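Probable translation initiation factor eIF-2B subunit epsilon (Schizosaccharomyces pombe, PDB 5B04) serves as a component of eIF2B, the complex that catalyses exchange of GDP for GTP on the gamma subunit of initiation factor eIF2. Local coordinates at residues S24-N28 / P39-L43; F57-A61 / N133-N137; Q64-C70 / P92-I98; L110-D114 / V230-T235. One frame throughout, in Å; residues are numbered along the deposited sequence.

Interaction 1. Residues S24-N28 / P39-L43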
# COMPACT_ATOMS: atom_id res chain seq x y z
N SER I 24 15.48 -44.49 44.47
CA SER I 24 16.63 -43.64 44.74
C SER I 24 17.77 -44.51 45.24
O SER I 24 17.59 -45.71 45.48
CB SER I 24 16.28 -42.56 45.76
OG SER I 24 17.39 -41.72 46.01
N ASP I 25 18.96 -43.96 45.25
CA ASP I 25 20.07 -44.68 45.79
C ASP I 25 20.53 -45.72 44.83
O ASP I 25 21.41 -46.50 45.15
CB ASP I 25 19.66 -45.37 47.07
CG ASP I 25 20.83 -45.93 47.82
OD1 ASP I 25 21.41 -45.19 48.63
OD2 ASP I 25 21.17 -47.10 47.62
N SER I 26 19.92 -45.78 43.66
CA SER I 26 20.26 -46.81 42.73
C SER I 26 21.67 -46.68 42.25
O SER I 26 22.39 -47.66 42.15
CB SER I 26 19.32 -46.79 41.56
OG SER I 26 18.27 -47.70 41.78
N TYR I 27 22.08 -45.47 41.94
CA TYR I 27 23.39 -45.28 41.33
C TYR I 27 24.40 -44.61 42.21
O TYR I 27 25.49 -44.33 41.79
CB TYR I 27 23.25 -44.58 40.00
CG TYR I 27 22.36 -45.36 39.10
CD1 TYR I 27 22.84 -46.40 38.37
CD2 TYR I 27 21.03 -45.08 39.02
CE1 TYR I 27 22.02 -47.14 37.56
CE2 TYR I 27 20.21 -45.80 38.21
CZ TYR I 27 20.71 -46.83 37.49
OH TYR I 27 19.89 -47.54 36.68
N ASN I 28 24.06 -44.40 43.47
CA ASN I 28 25.00 -43.85 44.41
C ASN I 28 26.13 -44.82 44.25
O ASN I 28 25.89 -45.90 43.76
CB ASN I 28 24.34 -43.77 45.77
CG ASN I 28 24.76 -42.57 46.55
OD1 ASN I 28 25.74 -41.91 46.21
ND2 ASN I 28 24.02 -42.27 47.59
N PRO I 39 23.10 -37.62 49.43
CA PRO I 39 22.67 -38.65 48.48
C PRO I 39 22.68 -38.19 47.03
O PRO I 39 22.62 -36.98 46.77
CB PRO I 39 21.24 -38.96 48.94
CG PRO I 39 20.80 -37.70 49.61
CD PRO I 39 22.01 -37.20 50.33
N ARG I 40 22.75 -39.13 46.10
CA ARG I 40 22.80 -38.82 44.68
C ARG I 40 21.56 -38.06 44.22
O ARG I 40 21.64 -37.19 43.35
CB ARG I 40 22.95 -40.11 43.86
CG ARG I 40 23.00 -39.88 42.36
CD ARG I 40 22.54 -41.11 41.60
NE ARG I 40 21.26 -41.60 42.09
CZ ARG I 40 20.08 -41.08 41.75
NH1 ARG I 40 20.02 -40.05 40.92
NH2 ARG I 40 18.97 -41.60 42.25
N CYS I 41 20.42 -38.38 44.81
CA CYS I 41 19.15 -37.77 44.42
C CYS I 41 19.04 -36.32 44.88
O CYS I 41 18.10 -35.61 44.51
CB CYS I 41 17.98 -38.58 44.98
SG CYS I 41 17.88 -38.60 46.78
N LEU I 42 19.99 -35.87 45.70
CA LEU I 42 19.99 -34.49 46.18
C LEU I 42 21.09 -33.66 45.54
O LEU I 42 21.26 -32.49 45.86
CB LEU I 42 20.11 -34.45 47.70
CG LEU I 42 18.85 -34.79 48.49
CD1 LEU I 42 19.06 -34.59 49.98
CD2 LEU I 42 17.67 -33.96 47.99
N LEU I 43 21.85 -34.28 44.64
CA LEU I 43 22.87 -33.56 43.89
C LEU I 43 22.22 -32.57 42.93
O LEU I 43 21.19 -32.87 42.33
CB LEU I 43 23.77 -34.53 43.11
CG LEU I 43 24.52 -35.59 43.92
CD1 LEU I 43 25.43 -36.40 43.01
CD2 LEU I 43 25.32 -34.94 45.04
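With chi1 at 180°, R40 sends its chain away from its own backbone N and into the loop 24-28. A bend at chi3 (51°) then turns the guanidinium along the backbone of that loop. R40 CD lies 3.9 Å from Y27 CB. R40 NH2 reaches the S24-D25 link, 3.8 Å from D25 N, and S24 CA sits at the edge of the guanidinium, in its plane. The side chains of N28 and R40 run past one another from opposite ends, with amide and guanidinium planes 83° apart. N28 CG lies 4.1 Å from R40 CB, and N28 ND2 lies over the P39-R40 link, 4.0 Å from P39 CA. The N28 OD1 atom makes a weak hydrogen bond to T35 OG1. An alanine in place of N28 would probably open a gap beside R40 CB and leave the T35 hydroxyl without this partner. S24 OG, at the other end, is 3.3 Å from C41 SG. Both segments belong to the long loop between strand 19-23 and helix 50-61 of the nucleotidyl transferase-like domain. R40 NH1 forms a salt bridge to D129, which probably balances the buried charge, while the aliphatic chain packs on Y27 and N28.

Interaction 2. Residues F57-A61 / N133-N137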
# COMPACT_ATOMS: atom_id res chain seq x y z
N PHE I 57 8.26 -34.71 36.90
CA PHE I 57 7.90 -35.65 35.85
C PHE I 57 6.69 -36.49 36.26
O PHE I 57 5.74 -36.65 35.49
CB PHE I 57 9.08 -36.56 35.51
CG PHE I 57 8.72 -37.72 34.63
CD1 PHE I 57 8.40 -37.53 33.30
CD2 PHE I 57 8.70 -39.01 35.14
CE1 PHE I 57 8.07 -38.60 32.49
CE2 PHE I 57 8.38 -40.09 34.33
CZ PHE I 57 8.07 -39.88 33.01
N LEU I 58 6.74 -37.03 37.47
CA LEU I 58 5.64 -37.84 38.00
C LEU I 58 4.40 -36.98 38.19
O LEU I 58 3.28 -37.46 38.01
CB LEU I 58 6.04 -38.50 39.32
CG LEU I 58 7.28 -39.40 39.28
CD1 LEU I 58 7.56 -39.97 40.67
CD2 LEU I 58 7.11 -40.52 38.26
N ALA I 59 4.60 -35.72 38.55
CA ALA I 59 3.50 -34.77 38.69
C ALA I 59 2.85 -34.52 37.33
O ALA I 59 1.63 -34.43 37.22
CB ALA I 59 3.98 -33.47 39.30
N LEU I 60 3.69 -34.41 36.30
CA LEU I 60 3.22 -34.24 34.93
C LEU I 60 2.43 -35.47 34.48
O LEU I 60 1.49 -35.36 33.69
CB LEU I 60 4.40 -33.99 33.99
CG LEU I 60 4.10 -33.92 32.49
CD1 LEU I 60 3.20 -32.74 32.17
CD2 LEU I 60 5.40 -33.85 31.70
N ALA I 61 2.82 -36.63 34.99
CA ALA I 61 2.18 -37.89 34.63
C ALA I 61 0.84 -38.07 35.33
O ALA I 61 -0.00 -38.85 34.89
CB ALA I 61 3.10 -39.06 34.95
N ASN I 133 10.06 -34.12 30.12
CA ASN I 133 8.84 -33.34 29.94
C ASN I 133 7.80 -34.16 29.20
O ASN I 133 6.79 -33.63 28.74
CB ASN I 133 9.13 -32.04 29.20
CG ASN I 133 9.94 -32.25 27.93
OD1 ASN I 133 10.22 -33.39 27.55
ND2 ASN I 133 10.30 -31.16 27.27
N VAL I 134 8.05 -35.46 29.08
CA VAL I 134 7.12 -36.38 28.44
C VAL I 134 5.90 -36.62 29.31
O VAL I 134 6.01 -37.13 30.43
CB VAL I 134 7.78 -37.75 28.14
CG1 VAL I 134 6.73 -38.78 27.75
CG2 VAL I 134 8.84 -37.61 27.06
N PRO I 135 4.71 -36.25 28.81
CA PRO I 135 3.46 -36.54 29.51
C PRO I 135 3.09 -38.01 29.39
O PRO I 135 2.88 -38.50 28.28
CB PRO I 135 2.45 -35.64 28.81
CG PRO I 135 2.99 -35.48 27.43
CD PRO I 135 4.49 -35.50 27.56
N LEU I 136 3.03 -38.71 30.51
CA LEU I 136 2.74 -40.14 30.50
C LEU I 136 1.25 -40.42 30.47
O LEU I 136 0.83 -41.57 30.39
CB LEU I 136 3.35 -40.83 31.72
CG LEU I 136 4.86 -41.08 31.68
CD1 LEU I 136 5.27 -41.93 32.88
CD2 LEU I 136 5.24 -41.76 30.38
N ASN I 137 0.45 -39.35 30.52
CA ASN I 137 -1.00 -39.47 30.59
C ASN I 137 -1.57 -40.30 29.44
O ASN I 137 -2.35 -41.22 29.68
CB ASN I 137 -1.63 -38.08 30.60
CG ASN I 137 -3.07 -38.10 31.05
OD1 ASN I 137 -3.97 -38.46 30.29
ND2 ASN I 137 -3.31 -37.72 32.31
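The F57 ring overlaps the L136 side chain, with the two side chains set roughly perpendicular. F57 CZ lies 3.5 Å from L136 CD1. On the neighbouring corner of the ring, F57 CE1 lies 3.3 Å from the backbone oxygen V134 O. F57 CG points away from its backbone N (chi1 169°), and this swings the ring off the helix and into the bend of 133-137. One turn on, L60 leans over the backbone of the same segment. L60 CD2 is 3.3 Å from N133 O, and L60 CG is 4.4 Å from P135 CB. A61 closes the row, its CB 3.7 Å from L136 CB; its small side chain is consistent with the close approach of the two backbones here. No hydrogen bond joins the segments. A serine at F57 would probably leave L136 CD1 without its ring partner and open a gap against V130 and I223, which F57 also touches. A61 and L136 also both rest on I124 of strand 123-127. Helix 50-61 and the segment leading into helix 137-147 thus pack side by side against the central sheet, as in alpha/beta nucleotidyl transferases of the GT-A type.

Interaction 3. Residues Q64-C70 / P92-I98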
# COMPACT_ATOMS: atom_id res chain seq x y z
N GLN I 64 -0.46 -40.03 41.87
CA GLN I 64 -1.14 -39.64 43.09
C GLN I 64 -0.37 -40.07 44.34
O GLN I 64 -0.64 -39.58 45.44
CB GLN I 64 -2.55 -40.25 43.13
CG GLN I 64 -3.41 -39.93 41.92
CD GLN I 64 -4.13 -38.60 42.05
OE1 GLN I 64 -3.54 -37.59 42.44
NE2 GLN I 64 -5.42 -38.59 41.73
N GLU I 65 0.58 -40.98 44.17
CA GLU I 65 1.22 -41.64 45.30
C GLU I 65 2.64 -42.08 44.96
O GLU I 65 2.85 -42.83 44.01
CB GLU I 65 0.37 -42.83 45.73
CG GLU I 65 0.80 -43.52 47.01
CD GLU I 65 -0.23 -44.54 47.47
OE1 GLU I 65 0.17 -45.67 47.84
OE2 GLU I 65 -1.43 -44.22 47.45
N VAL I 66 3.62 -41.63 45.73
CA VAL I 66 5.02 -41.94 45.43
C VAL I 66 5.73 -42.61 46.59
O VAL I 66 5.66 -42.15 47.73
CB VAL I 66 5.80 -40.67 45.02
CG1 VAL I 66 7.29 -40.97 44.90
CG2 VAL I 66 5.26 -40.11 43.72
N TYR I 67 6.42 -43.72 46.30
CA TYR I 67 7.26 -44.38 47.29
C TYR I 67 8.71 -44.35 46.86
O TYR I 67 9.08 -44.89 45.81
CB TYR I 67 6.80 -45.83 47.51
CG TYR I 67 5.43 -45.93 48.13
CD1 TYR I 67 5.22 -45.62 49.46
CD2 TYR I 67 4.34 -46.35 47.37
CE1 TYR I 67 3.97 -45.71 50.03
CE2 TYR I 67 3.09 -46.45 47.93
CZ TYR I 67 2.90 -46.13 49.26
OH TYR I 67 1.65 -46.22 49.82
N VAL I 68 9.55 -43.72 47.67
CA VAL I 68 10.96 -43.57 47.35
C VAL I 68 11.82 -44.54 48.14
O VAL I 68 12.15 -44.30 49.30
CB VAL I 68 11.45 -42.13 47.62
CG1 VAL I 68 12.86 -41.94 47.08
CG2 VAL I 68 10.50 -41.12 47.00
N PHE I 69 12.19 -45.65 47.50
CA PHE I 69 13.12 -46.60 48.10
C PHE I 69 14.50 -45.97 48.20
O PHE I 69 15.11 -45.62 47.18
CB PHE I 69 13.18 -47.90 47.29
CG PHE I 69 12.04 -48.84 47.56
CD1 PHE I 69 12.08 -49.68 48.66
CD2 PHE I 69 10.95 -48.89 46.72
CE1 PHE I 69 11.04 -50.56 48.91
CE2 PHE I 69 9.90 -49.76 46.97
CZ PHE I 69 9.95 -50.60 48.07
N CYS I 70 15.01 -45.83 49.42
CA CYS I 70 16.28 -45.17 49.64
C CYS I 70 17.07 -45.80 50.79
O CYS I 70 16.49 -46.21 51.79
CB CYS I 70 16.06 -43.68 49.92
SG CYS I 70 14.98 -43.34 51.32
N PRO I 92 0.59 -32.47 44.27
CA PRO I 92 -0.15 -33.36 43.37
C PRO I 92 -0.19 -34.79 43.89
O PRO I 92 -1.18 -35.49 43.70
CB PRO I 92 0.65 -33.29 42.06
CG PRO I 92 1.43 -32.02 42.15
CD PRO I 92 1.76 -31.86 43.60
N PHE I 93 0.88 -35.22 44.55
CA PHE I 93 0.97 -36.57 45.08
C PHE I 93 1.53 -36.61 46.50
O PHE I 93 2.25 -35.70 46.91
CB PHE I 93 1.82 -37.45 44.16
CG PHE I 93 3.16 -36.86 43.81
CD1 PHE I 93 4.22 -36.91 44.71
CD2 PHE I 93 3.37 -36.26 42.58
CE1 PHE I 93 5.45 -36.37 44.38
CE2 PHE I 93 4.60 -35.72 42.25
CZ PHE I 93 5.64 -35.78 43.15
N SER I 94 1.19 -37.66 47.23
CA SER I 94 1.76 -37.89 48.55
C SER I 94 3.09 -38.63 48.42
O SER I 94 3.21 -39.54 47.60
CB SER I 94 0.80 -38.69 49.43
OG SER I 94 0.68 -40.02 48.97
N VAL I 95 4.07 -38.23 49.21
CA VAL I 95 5.39 -38.86 49.14
C VAL I 95 5.71 -39.62 50.42
O VAL I 95 5.67 -39.05 51.52
CB VAL I 95 6.50 -37.83 48.87
CG1 VAL I 95 7.73 -38.53 48.33
CG2 VAL I 95 6.01 -36.77 47.90
N ASN I 96 6.04 -40.90 50.28
CA ASN I 96 6.43 -41.73 51.41
C ASN I 96 7.76 -42.42 51.15
O ASN I 96 7.97 -42.99 50.08
CB ASN I 96 5.35 -42.76 51.72
CG ASN I 96 4.09 -42.14 52.29
OD1 ASN I 96 4.15 -41.28 53.16
ND2 ASN I 96 2.94 -42.58 51.80
N THR I 97 8.66 -42.36 52.12
CA THR I 97 9.97 -42.98 51.98
C THR I 97 9.96 -44.40 52.54
O THR I 97 9.26 -44.70 53.50
CB THR I 97 11.06 -42.17 52.70
OG1 THR I 97 10.73 -42.04 54.09
CG2 THR I 97 11.19 -40.79 52.08
N ILE I 98 10.74 -45.28 51.91
CA ILE I 98 10.92 -46.64 52.41
C ILE I 98 12.40 -46.96 52.56
O ILE I 98 13.10 -47.18 51.57
CB ILE I 98 10.26 -47.68 51.49
CG1 ILE I 98 8.76 -47.41 51.34
CG2 ILE I 98 10.49 -49.08 52.03
CD1 ILE I 98 8.04 -48.41 50.47
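Six backbone hydrogen bonds join segments 64-70 and 92-98 as parallel strands, the two strands of a beta-alpha-beta unit whose helix is 74-83. V66 N donates to S94 O (2.8 Å) and N96 N to V66 O (2.9 Å). Further on, V68 N binds N96 O, I98 N binds V68 O and C70 N binds I98 O. At the start, S94 N donates to Q64 O at 3.2 Å. The strand directions differ by 25°, the twist expected of a sheet. Within strand 65-70, Y67 OH also hydrogen-bonds E65 OE1. Side chains alternate between two faces. On the face of V66, V68, V95 and T97, V68 CG2 lies 4.0 Å from V95 CG1. V95 and T97 also touch I81 of helix 74-83, while V66 and V95 both touch F55 of helix 50-61. F93 chi1 (51°) sets CG between the backbone N and the carbonyl carbon and brings the ring beside this face, with V66 CG2 3.9 Å from the ring centroid in a CH-pi contact. On the face of Y67, N96 and I98, the Y67 and N96 side chains lie alongside each other and point the same way, with Y67 CD1 3.6 Å from N96 CB. I98 runs beside F69 on that face too, and its CD1 sits over one face of the F69 ring, 4.2 Å from the centroid and 27° off the ring normal.

Interaction 4. Residues L110-D114 / V230-T235; sequences LRELD and VPALFT
Two helices, 108-115 and 229-236, cross here beside the central sheet of the nucleotidyl transferase-like domain. The axes of segments 110-114 and 230-235 come within 7.7 Å at an angle of 108°. L110 forms the apolar part. Its CD1 stands over the centre of the F234 ring, 3.6 Å from the centroid, a CH-pi contact. The same CD1 also touches V230 CG1. L110 and V230 both rest on F123 of strand 123-127, and the F234 ring meets that of F247. P231 packs close to the backbone, with P231 CB 3.4 Å from L110 O and 3.9 Å from D114 CB. R111 runs extended along its chain and passes T235 in the opposite direction, with R111 CG 3.7 Å from T235 CG2. R111 NE makes a weak, bent hydrogen bond to F234 O (2.7 Å, 121° at the hydrogen). The guanidinium has further partners: NH2 bonds N237 O and Y240 O, and NH1 forms a salt bridge with D108. T235 OG1 lies 2.9 Å from D114 OD2 and 2.6 Å from A232 O. D114 CG stands anti to the backbone N (chi1 -169°), which brings the carboxylate across to T235. The carbonyls near the C-terminal end of helix 229-236 thus face a positive charge. This would probably offset the partial negative charge of that helix end, while D108 helps to balance the arginine.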
# COMPACT_ATOMS: atom_id res chain seq x y z
N LEU I 110 10.35 -54.53 44.77
CA LEU I 110 9.05 -54.98 44.28
C LEU I 110 8.48 -56.10 45.15
O LEU I 110 7.28 -56.16 45.38
CB LEU I 110 9.15 -55.44 42.82
CG LEU I 110 9.43 -54.36 41.78
CD1 LEU I 110 9.69 -54.97 40.42
CD2 LEU I 110 8.28 -53.37 41.72
N ARG I 111 9.36 -56.98 45.62
CA ARG I 111 8.95 -58.03 46.55
C ARG I 111 8.55 -57.42 47.88
O ARG I 111 7.61 -57.87 48.53
CB ARG I 111 10.06 -59.06 46.75
CG ARG I 111 10.33 -59.92 45.53
CD ARG I 111 11.56 -60.79 45.72
NE ARG I 111 12.05 -61.33 44.45
CZ ARG I 111 13.06 -60.81 43.76
NH1 ARG I 111 13.70 -59.74 44.22
NH2 ARG I 111 13.43 -61.36 42.62
N GLU I 112 9.28 -56.38 48.29
CA GLU I 112 8.96 -55.65 49.51
C GLU I 112 7.64 -54.92 49.35
O GLU I 112 6.90 -54.73 50.32
CB GLU I 112 10.08 -54.67 49.85
CG GLU I 112 10.57 -54.77 51.29
CD GLU I 112 11.86 -53.99 51.52
OE1 GLU I 112 12.60 -53.76 50.54
OE2 GLU I 112 12.12 -53.61 52.68
N LEU I 113 7.33 -54.51 48.12
CA LEU I 113 6.05 -53.88 47.82
C LEU I 113 4.92 -54.89 47.88
O LEU I 113 3.78 -54.55 48.20
CB LEU I 113 6.09 -53.23 46.43
CG LEU I 113 6.89 -51.94 46.30
CD1 LEU I 113 6.78 -51.41 44.88
CD2 LEU I 113 6.42 -50.90 47.30
N ASP I 114 5.23 -56.15 47.57
CA ASP I 114 4.24 -57.21 47.61
C ASP I 114 4.00 -57.67 49.04
O ASP I 114 2.87 -57.91 49.45
CB ASP I 114 4.67 -58.39 46.73
CG ASP I 114 3.55 -59.40 46.53
OD1 ASP I 114 2.38 -59.04 46.71
OD2 ASP I 114 3.86 -60.56 46.19
N VAL I 230 3.00 -57.37 38.72
CA VAL I 230 4.46 -57.28 38.80
C VAL I 230 5.07 -57.55 40.19
O VAL I 230 5.98 -58.37 40.30
CB VAL I 230 4.95 -55.90 38.30
CG1 VAL I 230 6.46 -55.79 38.45
CG2 VAL I 230 4.53 -55.69 36.86
N PRO I 231 4.57 -56.89 41.25
CA PRO I 231 5.17 -57.21 42.55
C PRO I 231 4.92 -58.66 42.96
O PRO I 231 5.77 -59.28 43.59
CB PRO I 231 4.48 -56.25 43.52
CG PRO I 231 3.96 -55.15 42.65
CD PRO I 231 3.56 -55.81 41.38
N ALA I 232 3.75 -59.19 42.59
CA ALA I 232 3.43 -60.58 42.84
C ALA I 232 4.27 -61.49 41.94
O ALA I 232 4.70 -62.57 42.36
CB ALA I 232 1.95 -60.84 42.62
N LEU I 233 4.50 -61.04 40.72
CA LEU I 233 5.28 -61.80 39.75
C LEU I 233 6.75 -61.86 40.14
O LEU I 233 7.47 -62.78 39.75
CB LEU I 233 5.13 -61.19 38.35
CG LEU I 233 4.14 -61.85 37.39
CD1 LEU I 233 2.84 -62.21 38.10
CD2 LEU I 233 3.86 -60.93 36.21
N PHE I 234 7.21 -60.87 40.91
CA PHE I 234 8.60 -60.82 41.33
C PHE I 234 8.83 -61.63 42.60
O PHE I 234 9.97 -61.98 42.92
CB PHE I 234 9.05 -59.38 41.52
CG PHE I 234 9.73 -58.79 40.32
CD1 PHE I 234 8.98 -58.27 39.27
CD2 PHE I 234 11.11 -58.77 40.23
CE1 PHE I 234 9.61 -57.74 38.16
CE2 PHE I 234 11.74 -58.24 39.12
CZ PHE I 234 10.99 -57.72 38.08
N THR I 235 7.76 -61.92 43.33
CA THR I 235 7.85 -62.83 44.47
C THR I 235 7.77 -64.26 43.95
O THR I 235 8.40 -65.17 44.51
CB THR I 235 6.74 -62.59 45.50
OG1 THR I 235 5.47 -62.54 44.84
CG2 THR I 235 6.97 -61.28 46.24

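How the interactions relate
Interaction 3 lies between the other contacts and touches each of them. S24 CB of interaction 1 packs on V68 CG1 at 3.7 Å, because loop 24-28 follows strand 19-23, the neighbour of strand 65-70. Helix 50-61 of interaction 2 lies against the same strand, with L58 CD1 3.8 Å from V66 CG2. From interaction 4, L113 CD2 meets F69 CZ at 3.6 Å. Interactions 1, 2 and 4 do not touch one another; their nearest atoms are about 10 to 12 Å apart. Along the chain, interaction 3 is nested within the loop closed by interaction 2, whereas interactions 2 and 4 cross. Together they tie loops and helices round one sheet.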